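Local coordinates for protein D-glucosaminate-6-phosphate ammonia lyase (Salmonella typhimurium, PDB 7LCE) that belongs to the fold-type I class of pyridoxal-phosphate-dependent enzymes, in the family of the selenocysteine synthases, at residues A36-A41 with K248-G253; A64-T70 with G221-K227; R142-E146 with D174-V178. All blocks are in the same frame, centred on the assembly; numbering follows the deposited sequence. Where two conformers were deposited one is given.

Interaction 1: residues A36-A41 with K248-G253; sequences ATARAA and KENMVG
Two alpha-helical segments, 36-41 at the C-terminal end of helix 31-41 and 248-253 at the start of helix 248-262, pack roughly antiparallel: their axes approach to 7.7 Å at a signed crossing angle of 147°, with the CA atoms of Ala41 and Glu249 4.8 Å apart. This close-packed helix pair lies at a subunit interface of a fold-type I enzyme. Small residues permit the spacing. Ala40 CB sits 3.7 Å from Val252 CG2 (chi1 t) and 3.9 Å from Glu249 CA, Ala41 CB meets Glu249 CB at 3.8 Å, and Thr37 CG2 lies 3.2 Å from Glu249 O. At Gly253 a CB would clash with Thr37 OG1, which is hydrogen-bonded to Val33 O. Glu249 turns its carboxylate away, OE2 hydrogen-bonded to Thr219 OG1 of the second subunit; Tyr6 OH of that subunit also hydrogen-bonds Ala40 O. Lys248 (p, t, t, p) curls back to the C-terminal carbonyls of helix 31-41, its NZ donating to Ala40 O at 3.3 Å and, weakly, to Ala41 O at 3.2 Å.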
ATOM      1  N   ALA A  36      38.459  19.865 -41.286  1.00 73.98           N
ATOM      2  CA  ALA A  36      37.029  20.112 -41.433  1.00 78.45           C
ATOM      3  C   ALA A  36      36.387  20.447 -40.093  1.00 81.70           C
ATOM      4  O   ALA A  36      35.465  21.268 -40.027  1.00 90.70           O
ATOM      5  CB  ALA A  36      36.351  18.898 -42.065  1.00 79.72           C
ATOM      6  N   THR A  37      36.867  19.823 -39.013  1.00 84.70           N
ATOM      7  CA  THR A  37      36.326  20.113 -37.689  1.00 77.08           C
ATOM      8  C   THR A  37      36.661  21.536 -37.258  1.00 75.86           C
ATOM      9  O   THR A  37      35.815  22.231 -36.682  1.00 75.15           O
ATOM     10  CB  THR A  37      36.863  19.104 -36.673  1.00 78.44           C
ATOM     11  OG1 THR A  37      36.506  17.778 -37.084  1.00 86.77           O
ATOM     12  CG2 THR A  37      36.285  19.372 -35.290  1.00 70.37           C
ATOM     13  N   ALA A  38      37.890  21.984 -37.530  1.00 72.98           N
ATOM     14  CA  ALA A  38      38.289  23.334 -37.151  1.00 72.86           C
ATOM     15  C   ALA A  38      37.495  24.383 -37.919  1.00 81.13           C
ATOM     16  O   ALA A  38      37.069  25.391 -37.343  1.00 85.58           O
ATOM     17  CB  ALA A  38      39.789  23.521 -37.376  1.00 71.87           C
ATOM     18  N   ARG A  39      37.291  24.170 -39.222  1.00 79.13           N
ATOM     19  CA  ARG A  39      36.482  25.106 -39.995  1.00 76.99           C
ATOM     20  C   ARG A  39      35.047  25.127 -39.488  1.00 68.00           C
ATOM     21  O   ARG A  39      34.402  26.181 -39.466  1.00 79.93           O
ATOM     22  CB  ARG A  39      36.530  24.750 -41.483  1.00 72.51           C
ATOM     23  CG  ARG A  39      37.916  24.905 -42.097  1.00 82.79           C
ATOM     24  CD  ARG A  39      37.967  24.472 -43.558  1.00 76.21           C
ATOM     25  NE  ARG A  39      37.011  25.200 -44.386  1.00 83.83           N
ATOM     26  CZ  ARG A  39      36.059  24.630 -45.112  1.00 94.50           C
ATOM     27  NH1 ARG A  39      35.922  23.315 -45.163  1.00 92.97           N
ATOM     28  NH2 ARG A  39      35.230  25.399 -45.812  1.00 90.80           N
ATOM     29  N   ALA A  40      34.539  23.972 -39.052  1.00 65.38           N
ATOM     30  CA  ALA A  40      33.191  23.926 -38.496  1.00 71.05           C
ATOM     31  C   ALA A  40      33.113  24.652 -37.162  1.00 72.09           C
ATOM     32  O   ALA A  40      32.087  25.268 -36.850  1.00 81.65           O
ATOM     33  CB  ALA A  40      32.738  22.476 -38.335  1.00 68.74           C
ATOM     34  N   ALA A  41      34.179  24.588 -36.362  1.00 73.46           N
ATOM     35  CA  ALA A  41      34.179  25.261 -35.068  1.00 64.58           C
ATOM     36  C   ALA A  41      34.259  26.774 -35.218  1.00 73.84           C
ATOM     37  O   ALA A  41      33.784  27.508 -34.345  1.00 81.24           O
ATOM     38  CB  ALA A  41      35.338  24.749 -34.213  1.00 79.05           C
ATOM     39  N   LYS A 248      28.627  21.322 -33.049  1.00 64.67           N
ATOM     40  CA  LYS A 248      28.672  21.376 -34.507  1.00 61.18           C
ATOM     41  C   LYS A 248      30.025  20.935 -35.047  1.00 62.86           C
ATOM     42  O   LYS A 248      30.104  20.404 -36.161  1.00 68.19           O
ATOM     43  CB  LYS A 248      28.346  22.789 -34.990  1.00 68.15           C
ATOM     44  CG  LYS A 248      29.115  23.883 -34.265  1.00 80.03           C
ATOM     45  CD  LYS A 248      28.795  25.260 -34.828  1.00 69.34           C
ATOM     46  CE  LYS A 248      29.516  26.353 -34.055  1.00 68.98           C
ATOM     47  NZ  LYS A 248      30.968  26.072 -33.887  1.00 73.53           N
ATOM     48  N   GLU A 249      31.096  21.137 -34.277  1.00 56.70           N
ATOM     49  CA  GLU A 249      32.427  20.821 -34.784  1.00 59.78           C
ATOM     50  C   GLU A 249      32.618  19.315 -34.936  1.00 63.10           C
ATOM     51  O   GLU A 249      33.149  18.854 -35.953  1.00 70.86           O
ATOM     52  CB  GLU A 249      33.499  21.436 -33.876  1.00 60.51           C
ATOM     53  CG  GLU A 249      33.667  20.795 -32.500  1.00 56.86           C
ATOM     54  CD  GLU A 249      32.575  21.185 -31.520  1.00 70.55           C
ATOM     55  OE1 GLU A 249      31.774  22.089 -31.839  1.00 75.03           O
ATOM     56  OE2 GLU A 249      32.520  20.584 -30.427  1.00 68.72           O
ATOM     57  N   ASN A 250      32.184  18.531 -33.946  1.00 72.73           N
ATOM     58  CA  ASN A 250      32.327  17.083 -34.021  1.00 77.50           C
ATOM     59  C   ASN A 250      31.225  16.424 -34.841  1.00 75.23           C
ATOM     60  O   ASN A 250      31.437  15.324 -35.362  1.00 83.65           O
ATOM     61  CB  ASN A 250      32.369  16.487 -32.613  1.00 68.29           C
ATOM     62  CG  ASN A 250      33.696  16.731 -31.919  1.00 65.56           C
ATOM     63  OD1 ASN A 250      34.480  17.584 -32.336  1.00 65.38           O
ATOM     64  ND2 ASN A 250      33.955  15.983 -30.853  1.00 90.10           N
ATOM     65  N   MET A 251      30.060  17.064 -34.968  1.00 69.00           N
ATOM     66  CA  MET A 251      29.065  16.590 -35.923  1.00 62.25           C
ATOM     67  C   MET A 251      29.643  16.585 -37.332  1.00 73.65           C
ATOM     68  O   MET A 251      29.553  15.584 -38.052  1.00 86.24           O
ATOM     69  CB  MET A 251      27.813  17.464 -35.859  1.00 60.06           C
ATOM     70  CG  MET A 251      26.935  17.213 -34.653  1.00 60.18           C
ATOM     71  SD  MET A 251      25.559  18.378 -34.560  1.00 72.24           S
ATOM     72  CE  MET A 251      24.598  17.898 -35.994  1.00 68.07           C
ATOM     73  N   VAL A 252      30.256  17.701 -37.735  1.00 72.52           N
ATOM     74  CA  VAL A 252      30.911  17.769 -39.038  1.00 73.58           C
ATOM     75  C   VAL A 252      32.092  16.806 -39.087  1.00 75.38           C
ATOM     76  O   VAL A 252      32.350  16.167 -40.115  1.00 76.78           O
ATOM     77  CB  VAL A 252      31.341  19.216 -39.340  1.00 60.59           C
ATOM     78  CG1 VAL A 252      32.149  19.283 -40.625  1.00 67.56           C
ATOM     79  CG2 VAL A 252      30.125  20.124 -39.418  1.00 63.55           C
ATOM     80  N   GLY A 253      32.822  16.687 -37.976  1.00 68.27           N
ATOM     81  CA  GLY A 253      33.972  15.798 -37.948  1.00 62.11           C
ATOM     82  C   GLY A 253      33.607  14.354 -38.235  1.00 75.74           C
ATOM     83  O   GLY A 253      34.326  13.655 -38.951  1.00 88.97           O
TER

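Interaction 2: residues A64-T70 with G221-K227; sequences AEDSYIT and GFITGRK
A classic beta bulge opens this antiparallel strand pair: Glu65 and Asp66 both face Gly225, whose O accepts Asp66 N at 3.2 Å and, weakly, Glu65 N at 3.1 Å. Beyond it, strands 66-70 and 221-225 run at 160°, axes 4.1 Å apart. Hydrogen-bonded pairs are Asp66-Gly225, Tyr68-Ile223 and Thr70-Gly221; Ser67-Thr224 and Ile69-Phe222 are non-hydrogen-bonded. Tyr68 N to Ile223 O is 2.8 Å, Ile223 N to Tyr68 O 2.7 Å, and Thr70 N to Gly221 O a very short 2.5 Å. Ser67 OG (chi1 m) and Thr224 OG1 (chi1 t) hydrogen-bond at 3.2 Å, though their stronger partners are Ser59 OG and Thr62 OG1, respectively. The bulge residue Glu65, extended (m, t), accepts Lys227 N on OE1 at 2.7 Å, while its OE2 forms a salt bridge with Arg226 NH1 at 3.4 Å. Strand 66-70 edges, within this chain, the central mixed sheet of the fold-type I large domain, 221-225 separating it from 206-210; helices 47-62 and 248-262 pack on the Ile69 and Phe222 face, helix 227-234 on that of Ile223.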
ATOM      1  N   ALA A  64      20.121   3.463 -44.200  1.00 83.43           N
ATOM      2  CA  ALA A  64      18.883   3.589 -43.450  1.00 70.88           C
ATOM      3  C   ALA A  64      18.099   4.811 -43.920  1.00 69.71           C
ATOM      4  O   ALA A  64      18.561   5.602 -44.745  1.00 85.74           O
ATOM      5  CB  ALA A  64      19.169   3.672 -41.952  1.00 73.82           C
ATOM      6  N   GLU A  65      16.895   4.976 -43.374  1.00 66.58           N
ATOM      7  CA  GLU A  65      16.048   6.088 -43.788  1.00 68.62           C
ATOM      8  C   GLU A  65      16.564   7.412 -43.235  1.00 79.34           C
ATOM      9  O   GLU A  65      16.624   8.411 -43.961  1.00 87.47           O
ATOM     10  CB  GLU A  65      14.607   5.832 -43.351  1.00 77.88           C
ATOM     11  CG  GLU A  65      14.044   4.518 -43.875  1.00 66.08           C
ATOM     12  CD  GLU A  65      12.646   4.232 -43.366  1.00 82.17           C
ATOM     13  OE1 GLU A  65      12.238   4.860 -42.364  1.00 87.78           O
ATOM     14  OE2 GLU A  65      11.962   3.367 -43.955  1.00 79.86           O
ATOM     15  N   ASP A  66      16.938   7.443 -41.957  1.00 67.30           N
ATOM     16  CA  ASP A  66      17.435   8.660 -41.330  1.00 66.70           C
ATOM     17  C   ASP A  66      18.480   8.284 -40.286  1.00 72.35           C
ATOM     18  O   ASP A  66      18.681   7.107 -39.973  1.00 63.79           O
ATOM     19  CB  ASP A  66      16.292   9.477 -40.712  1.00 68.84           C
ATOM     20  CG  ASP A  66      16.645  10.948 -40.537  1.00 83.21           C
ATOM     21  OD1 ASP A  66      17.795  11.332 -40.845  1.00 82.30           O
ATOM     22  OD2 ASP A  66      15.769  11.725 -40.100  1.00 76.09           O
ATOM     23  N   SER A  67      19.150   9.303 -39.752  1.00 70.81           N
ATOM     24  CA  SER A  67      20.191   9.100 -38.754  1.00 63.53           C
ATOM     25  C   SER A  67      20.234  10.300 -37.820  1.00 55.52           C
ATOM     26  O   SER A  67      19.749  11.386 -38.146  1.00 78.29           O
ATOM     27  CB  SER A  67      21.565   8.882 -39.402  1.00 70.53           C
ATOM     28  OG  SER A  67      21.586   7.707 -40.195  1.00 67.03           O
ATOM     29  N   TYR A  68      20.821  10.088 -36.644  1.00 55.83           N
ATOM     30  CA  TYR A  68      20.961  11.136 -35.642  1.00 51.64           C
ATOM     31  C   TYR A  68      22.313  10.980 -34.965  1.00 58.75           C
ATOM     32  O   TYR A  68      22.643   9.893 -34.485  1.00 66.52           O
ATOM     33  CB  TYR A  68      19.832  11.069 -34.606  1.00 53.44           C
ATOM     34  CG  TYR A  68      19.945  12.088 -33.493  1.00 56.22           C
ATOM     35  CD1 TYR A  68      19.776  13.443 -33.747  1.00 62.20           C
ATOM     36  CD2 TYR A  68      20.207  11.695 -32.189  1.00 59.25           C
ATOM     37  CE1 TYR A  68      19.875  14.378 -32.733  1.00 49.90           C
ATOM     38  CE2 TYR A  68      20.307  12.624 -31.167  1.00 63.63           C
ATOM     39  CZ  TYR A  68      20.140  13.964 -31.446  1.00 61.87           C
ATOM     40  OH  TYR A  68      20.237  14.895 -30.433  1.00 56.50           O
ATOM     41  N   ILE A  69      23.082  12.069 -34.916  1.00 53.70           N
ATOM     42  CA  ILE A  69      24.434  12.050 -34.366  1.00 58.87           C
ATOM     43  C   ILE A  69      24.379  12.331 -32.872  1.00 62.99           C
ATOM     44  O   ILE A  69      23.644  13.216 -32.416  1.00 62.61           O
ATOM     45  CB  ILE A  69      25.337  13.067 -35.089  1.00 51.89           C
ATOM     46  CG1 ILE A  69      25.494  12.696 -36.563  1.00 58.42           C
ATOM     47  CG2 ILE A  69      26.700  13.152 -34.421  1.00 54.62           C
ATOM     48  CD1 ILE A  69      26.503  13.553 -37.299  1.00 60.54           C
ATOM     49  N   THR A  70      25.156  11.571 -32.108  1.00 57.80           N
ATOM     50  CA  THR A  70      25.248  11.689 -30.660  1.00 60.47           C
ATOM     51  C   THR A  70      26.705  11.901 -30.256  1.00 62.35           C
ATOM     52  O   THR A  70      27.617  11.872 -31.087  1.00 67.41           O
ATOM     53  CB  THR A  70      24.673  10.445 -29.977  1.00 60.88           C
ATOM     54  OG1 THR A  70      25.441   9.297 -30.362  1.00 50.45           O
ATOM     55  CG2 THR A  70      23.223  10.231 -30.378  1.00 58.17           C
ATOM     56  N   GLY A 221      29.116   9.732 -32.008  1.00 58.81           N
ATOM     57  CA  GLY A 221      28.397   8.494 -32.239  1.00 56.21           C
ATOM     58  C   GLY A 221      27.139   8.838 -33.001  1.00 55.20           C
ATOM     59  O   GLY A 221      26.781  10.009 -33.146  1.00 68.72           O
ATOM     60  N   PHE A 222      26.464   7.809 -33.508  1.00 50.30           N
ATOM     61  CA  PHE A 222      25.239   8.077 -34.244  1.00 58.61           C
ATOM     62  C   PHE A 222      24.266   6.914 -34.128  1.00 53.59           C
ATOM     63  O   PHE A 222      24.661   5.761 -33.929  1.00 66.02           O
ATOM     64  CB  PHE A 222      25.534   8.397 -35.716  1.00 61.23           C
ATOM     65  CG  PHE A 222      26.309   7.329 -36.437  1.00 58.84           C
ATOM     66  CD1 PHE A 222      27.693   7.300 -36.373  1.00 59.67           C
ATOM     67  CD2 PHE A 222      25.661   6.382 -37.208  1.00 55.69           C
ATOM     68  CE1 PHE A 222      28.415   6.331 -37.046  1.00 57.88           C
ATOM     69  CE2 PHE A 222      26.378   5.411 -37.885  1.00 61.99           C
ATOM     70  CZ  PHE A 222      27.756   5.386 -37.804  1.00 49.70           C
ATOM     71  N   ILE A 223      22.982   7.248 -34.234  1.00 51.42           N
ATOM     72  CA  ILE A 223      21.893   6.284 -34.323  1.00 57.72           C
ATOM     73  C   ILE A 223      21.377   6.302 -35.753  1.00 62.81           C
ATOM     74  O   ILE A 223      21.142   7.376 -36.318  1.00 71.82           O
ATOM     75  CB  ILE A 223      20.763   6.616 -33.335  1.00 49.17           C
ATOM     76  CG1 ILE A 223      21.327   6.809 -31.924  1.00 57.25           C
ATOM     77  CG2 ILE A 223      19.697   5.534 -33.372  1.00 49.14           C
ATOM     78  CD1 ILE A 223      20.306   7.300 -30.921  1.00 58.54           C
ATOM     79  N   THR A 224      21.196   5.120 -36.335  1.00 61.04           N
ATOM     80  CA  THR A 224      20.719   4.994 -37.705  1.00 58.60           C
ATOM     81  C   THR A 224      19.595   3.968 -37.761  1.00 60.45           C
ATOM     82  O   THR A 224      19.629   2.957 -37.052  1.00 76.82           O
ATOM     83  CB  THR A 224      21.871   4.600 -38.652  1.00 64.63           C
ATOM     84  OG1 THR A 224      21.403   4.566 -40.003  1.00 63.61           O
ATOM     85  CG2 THR A 224      22.453   3.242 -38.278  1.00 64.43           C
ATOM     86  N   GLY A 225      18.589   4.238 -38.587  1.00 59.09           N
ATOM     87  CA  GLY A 225      17.451   3.335 -38.661  1.00 61.29           C
ATOM     88  C   GLY A 225      16.269   3.955 -39.378  1.00 67.45           C
ATOM     89  O   GLY A 225      16.434   4.783 -40.281  1.00 75.11           O
ATOM     90  N   ARG A 226      15.072   3.538 -38.966  1.00 59.11           N
ATOM     91  CA  ARG A 226      13.858   4.007 -39.618  0.52 67.94           C
ATOM     92  C   ARG A 226      13.547   5.441 -39.210  1.00 63.94           C
ATOM     93  O   ARG A 226      13.805   5.856 -38.077  1.00 75.99           O
ATOM     94  CB  ARG A 226      12.681   3.088 -39.284  0.52 70.69           C
ATOM     95  CG  ARG A 226      12.921   1.642 -39.688  0.52 78.26           C
ATOM     96  CD  ARG A 226      11.622   0.873 -39.848  0.52 88.62           C
ATOM     97  NE  ARG A 226      11.854  -0.462 -40.387  0.52 81.66           N
ATOM     98  CZ  ARG A 226      12.036  -0.727 -41.673  0.52 80.61           C
ATOM     99  NH1 ARG A 226      12.028   0.233 -42.584  0.52 68.50           N
ATOM    100  NH2 ARG A 226      12.233  -1.986 -42.055  0.52 89.18           N
ATOM    101  N   LYS A 227      12.986   6.199 -40.156  1.00 79.31           N
ATOM    102  CA  LYS A 227      12.773   7.628 -39.943  1.00 74.87           C
ATOM    103  C   LYS A 227      11.815   7.907 -38.790  1.00 72.74           C
ATOM    104  O   LYS A 227      11.995   8.893 -38.067  1.00 74.90           O
ATOM    105  CB  LYS A 227      12.255   8.272 -41.228  1.00 69.03           C
ATOM    106  CG  LYS A 227      12.374   9.787 -41.257  1.00 74.26           C
ATOM    107  CD  LYS A 227      11.937  10.351 -42.601  1.00 79.65           C
ATOM    108  CE  LYS A 227      12.214  11.843 -42.691  1.00 81.59           C
ATOM    109  NZ  LYS A 227      11.768  12.408 -43.996  1.00105.45           N
TER

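Interaction 3: residues R142-E146 with D174-V178; sequences RWQLE and DFVQV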
ATOM      1  N   ARG A 142      14.218 -19.257 -27.919  1.00 68.98           N
ATOM      2  CA  ARG A 142      13.317 -18.256 -28.478  1.00 65.39           C
ATOM      3  C   ARG A 142      12.070 -18.083 -27.619  1.00 71.75           C
ATOM      4  O   ARG A 142      11.611 -16.953 -27.410  1.00 79.16           O
ATOM      5  CB  ARG A 142      12.934 -18.615 -29.913  1.00 56.46           C
ATOM      6  CG  ARG A 142      11.925 -17.645 -30.501  1.00 58.47           C
ATOM      7  CD  ARG A 142      12.021 -17.536 -32.009  1.00 65.00           C
ATOM      8  NE  ARG A 142      10.985 -16.649 -32.527  1.00 72.43           N
ATOM      9  CZ  ARG A 142      10.984 -16.125 -33.744  1.00 93.45           C
ATOM     10  NH1 ARG A 142      11.964 -16.366 -34.601  1.00102.17           N
ATOM     11  NH2 ARG A 142       9.974 -15.340 -34.112  1.00 88.79           N
ATOM     12  N   TRP A 143      11.510 -19.182 -27.102  1.00 68.00           N
ATOM     13  CA  TRP A 143      10.306 -19.052 -26.285  1.00 66.91           C
ATOM     14  C   TRP A 143      10.570 -18.219 -25.039  1.00 72.74           C
ATOM     15  O   TRP A 143       9.660 -17.552 -24.534  1.00 78.26           O
ATOM     16  CB  TRP A 143       9.753 -20.427 -25.899  1.00 67.82           C
ATOM     17  CG  TRP A 143      10.609 -21.229 -24.958  1.00 69.21           C
ATOM     18  CD1 TRP A 143      11.467 -22.236 -25.287  1.00 71.24           C
ATOM     19  CD2 TRP A 143      10.675 -21.096 -23.530  1.00 69.69           C
ATOM     20  NE1 TRP A 143      12.064 -22.739 -24.156  1.00 58.34           N
ATOM     21  CE2 TRP A 143      11.597 -22.055 -23.064  1.00 65.62           C
ATOM     22  CE3 TRP A 143      10.046 -20.260 -22.601  1.00 66.70           C
ATOM     23  CZ2 TRP A 143      11.906 -22.199 -21.711  1.00 65.19           C
ATOM     24  CZ3 TRP A 143      10.356 -20.404 -21.258  1.00 65.45           C
ATOM     25  CH2 TRP A 143      11.277 -21.366 -20.828  1.00 54.26           C
ATOM     26  N   GLN A 144      11.806 -18.241 -24.531  1.00 73.25           N
ATOM     27  CA  GLN A 144      12.171 -17.348 -23.437  1.00 62.31           C
ATOM     28  C   GLN A 144      12.117 -15.891 -23.878  1.00 66.31           C
ATOM     29  O   GLN A 144      11.686 -15.019 -23.115  1.00 80.08           O
ATOM     30  CB  GLN A 144      13.561 -17.700 -22.908  1.00 64.51           C
ATOM     31  CG  GLN A 144      13.607 -18.968 -22.071  1.00 55.11           C
ATOM     32  CD  GLN A 144      15.024 -19.383 -21.731  1.00 63.53           C
ATOM     33  OE1 GLN A 144      15.948 -19.175 -22.517  1.00 65.26           O
ATOM     34  NE2 GLN A 144      15.207 -19.955 -20.544  1.00 76.26           N
ATOM     35  N   LEU A 145      12.556 -15.606 -25.107  1.00 70.64           N
ATOM     36  CA  LEU A 145      12.480 -14.242 -25.621  1.00 64.31           C
ATOM     37  C   LEU A 145      11.033 -13.801 -25.784  1.00 66.67           C
ATOM     38  O   LEU A 145      10.694 -12.645 -25.502  1.00 71.08           O
ATOM     39  CB  LEU A 145      13.216 -14.141 -26.956  1.00 57.87           C
ATOM     40  CG  LEU A 145      13.123 -12.794 -27.675  1.00 46.71           C
ATOM     41  CD1 LEU A 145      13.658 -11.679 -26.795  1.00 53.42           C
ATOM     42  CD2 LEU A 145      13.870 -12.841 -28.995  1.00 58.20           C
ATOM     43  N   GLU A 146      10.167 -14.709 -26.232  1.00 63.75           N
ATOM     44  CA  GLU A 146       8.776 -14.345 -26.464  1.00 64.36           C
ATOM     45  C   GLU A 146       8.009 -14.165 -25.159  1.00 54.57           C
ATOM     46  O   GLU A 146       7.085 -13.347 -25.095  1.00 73.40           O
ATOM     47  CB  GLU A 146       8.108 -15.398 -27.345  1.00 70.18           C
ATOM     48  CG  GLU A 146       8.751 -15.529 -28.716  1.00 64.53           C
ATOM     49  CD  GLU A 146       8.129 -16.627 -29.557  1.00 83.78           C
ATOM     50  OE1 GLU A 146       7.627 -17.613 -28.975  1.00 74.15           O
ATOM     51  OE2 GLU A 146       8.140 -16.500 -30.801  1.00 86.41           O
ATOM     52  N   ASP A 174      16.286 -13.786 -34.861  1.00 79.12           N
ATOM     53  CA  ASP A 174      15.274 -14.080 -33.852  1.00 68.75           C
ATOM     54  C   ASP A 174      14.711 -12.801 -33.244  1.00 70.62           C
ATOM     55  O   ASP A 174      13.500 -12.695 -33.013  1.00 74.94           O
ATOM     56  CB  ASP A 174      15.869 -14.974 -32.765  1.00 66.42           C
ATOM     57  CG  ASP A 174      16.125 -16.389 -33.250  1.00 93.07           C
ATOM     58  OD1 ASP A 174      15.235 -16.967 -33.913  1.00 81.61           O
ATOM     59  OD2 ASP A 174      17.222 -16.919 -32.971  1.00 99.32           O
ATOM     60  N   PHE A 175      15.572 -11.819 -32.975  1.00 68.40           N
ATOM     61  CA  PHE A 175      15.097 -10.561 -32.410  1.00 63.75           C
ATOM     62  C   PHE A 175      14.231  -9.788 -33.398  1.00 72.86           C
ATOM     63  O   PHE A 175      13.195  -9.230 -33.017  1.00 72.95           O
ATOM     64  CB  PHE A 175      16.281  -9.715 -31.950  1.00 66.24           C
ATOM     65  CG  PHE A 175      16.704  -9.998 -30.541  1.00 71.41           C
ATOM     66  CD1 PHE A 175      17.482 -11.103 -30.249  1.00 57.74           C
ATOM     67  CD2 PHE A 175      16.304  -9.172 -29.506  1.00 56.49           C
ATOM     68  CE1 PHE A 175      17.865 -11.373 -28.956  1.00 62.59           C
ATOM     69  CE2 PHE A 175      16.683  -9.437 -28.210  1.00 59.89           C
ATOM     70  CZ  PHE A 175      17.466 -10.540 -27.933  1.00 62.40           C
ATOM     71  N   VAL A 176      14.632  -9.744 -34.672  1.00 79.19           N
ATOM     72  CA  VAL A 176      13.854  -9.019 -35.675  1.00 70.57           C
ATOM     73  C   VAL A 176      12.450  -9.600 -35.783  1.00 68.97           C
ATOM     74  O   VAL A 176      11.454  -8.866 -35.802  1.00 73.79           O
ATOM     75  CB  VAL A 176      14.573  -9.038 -37.036  1.00 62.28           C
ATOM     76  CG1 VAL A 176      13.727  -8.342 -38.087  1.00 63.27           C
ATOM     77  CG2 VAL A 176      15.931  -8.373 -36.926  1.00 77.43           C
ATOM     78  N   GLN A 177      12.351 -10.930 -35.845  1.00 62.24           N
ATOM     79  CA  GLN A 177      11.049 -11.567 -36.009  1.00 67.71           C
ATOM     80  C   GLN A 177      10.148 -11.301 -34.809  1.00 77.93           C
ATOM     81  O   GLN A 177       8.964 -10.981 -34.970  1.00 76.65           O
ATOM     82  CB  GLN A 177      11.226 -13.070 -36.226  1.00 58.12           C
ATOM     83  CG  GLN A 177      12.012 -13.428 -37.476  1.00 71.56           C
ATOM     84  CD  GLN A 177      12.192 -14.924 -37.643  1.00 90.76           C
ATOM     85  OE1 GLN A 177      11.354 -15.714 -37.208  1.00100.63           O
ATOM     86  NE2 GLN A 177      13.294 -15.322 -38.269  1.00 98.90           N
ATOM     87  N   VAL A 178      10.692 -11.427 -33.596  1.00 65.15           N
ATOM     88  CA  VAL A 178       9.894 -11.191 -32.396  1.00 63.56           C
ATOM     89  C   VAL A 178       9.514  -9.720 -32.280  1.00 68.07           C
ATOM     90  O   VAL A 178       8.380  -9.387 -31.910  1.00 67.43           O
ATOM     91  CB  VAL A 178      10.649 -11.683 -31.149  1.00 64.84           C
ATOM     92  CG1 VAL A 178       9.880 -11.326 -29.887  1.00 60.79           C
ATOM     93  CG2 VAL A 178      10.873 -13.185 -31.230  1.00 70.52           C
TER
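Arg142 reaches across from helix 142-147 and spends each of its guanidinium nitrogens on an acceptor. Arg142 NH1 makes the best bond, to Gln177 OE1 at 2.8 Å, and adds a weak, salt-bridging one to Asp174 OD1 at 3.4 Å. Arg142 NH2 makes a second, weak bond to Gln177 OE1 at 3.4 Å. On its own helix, Arg142 NE makes a weak, salt-bridging hydrogen bond to Glu146 OE2 at 3.3 Å, one turn on, so Arg142, Glu146 and Asp174 form a salt-bridge network. The other carboxylate oxygen of Asp174, OD2, is taken by Ser171 N. Val178 CG2 lies over a face of the guanidinium, 3.7 Å from Arg142 NE. Inward of these polar groups, Leu145 CD2 stands 4.1 Å from the Phe175 ring centroid, 6° off the normal, a CH-pi contact, and meets Val178 CG2 at 3.8 Å. All three touch Leu156 on strand 153-159. Two helices crossing at -39°, axes 10.7 Å apart, thus pack side by side over the central sheet, as in the alpha/beta large domain of fold-type I enzymes.

How the interactions relate
Along the chain the contacts nest: interaction 3 lies within the loop closed by interaction 2, which lies within that closed by interaction 1. Interactions 1 and 2 touch directly, Met251 O standing 3.7 Å from Ile69 CD1, with centres 19 Å apart, so the interface helices rest against the edge region of the central sheet. Interaction 3 packs on the same central sheet to which interaction 2 belongs, its centre 24 Å from interaction 2 and 41 Å from interaction 1; its nearest atoms are about 8 Å and 28 Å away, respectively. In sequence, Lys213, modified by pyridoxal phosphate in this entry, falls between strands 206-210 and 221-225, which links interaction 2 to the cofactor-bearing segment.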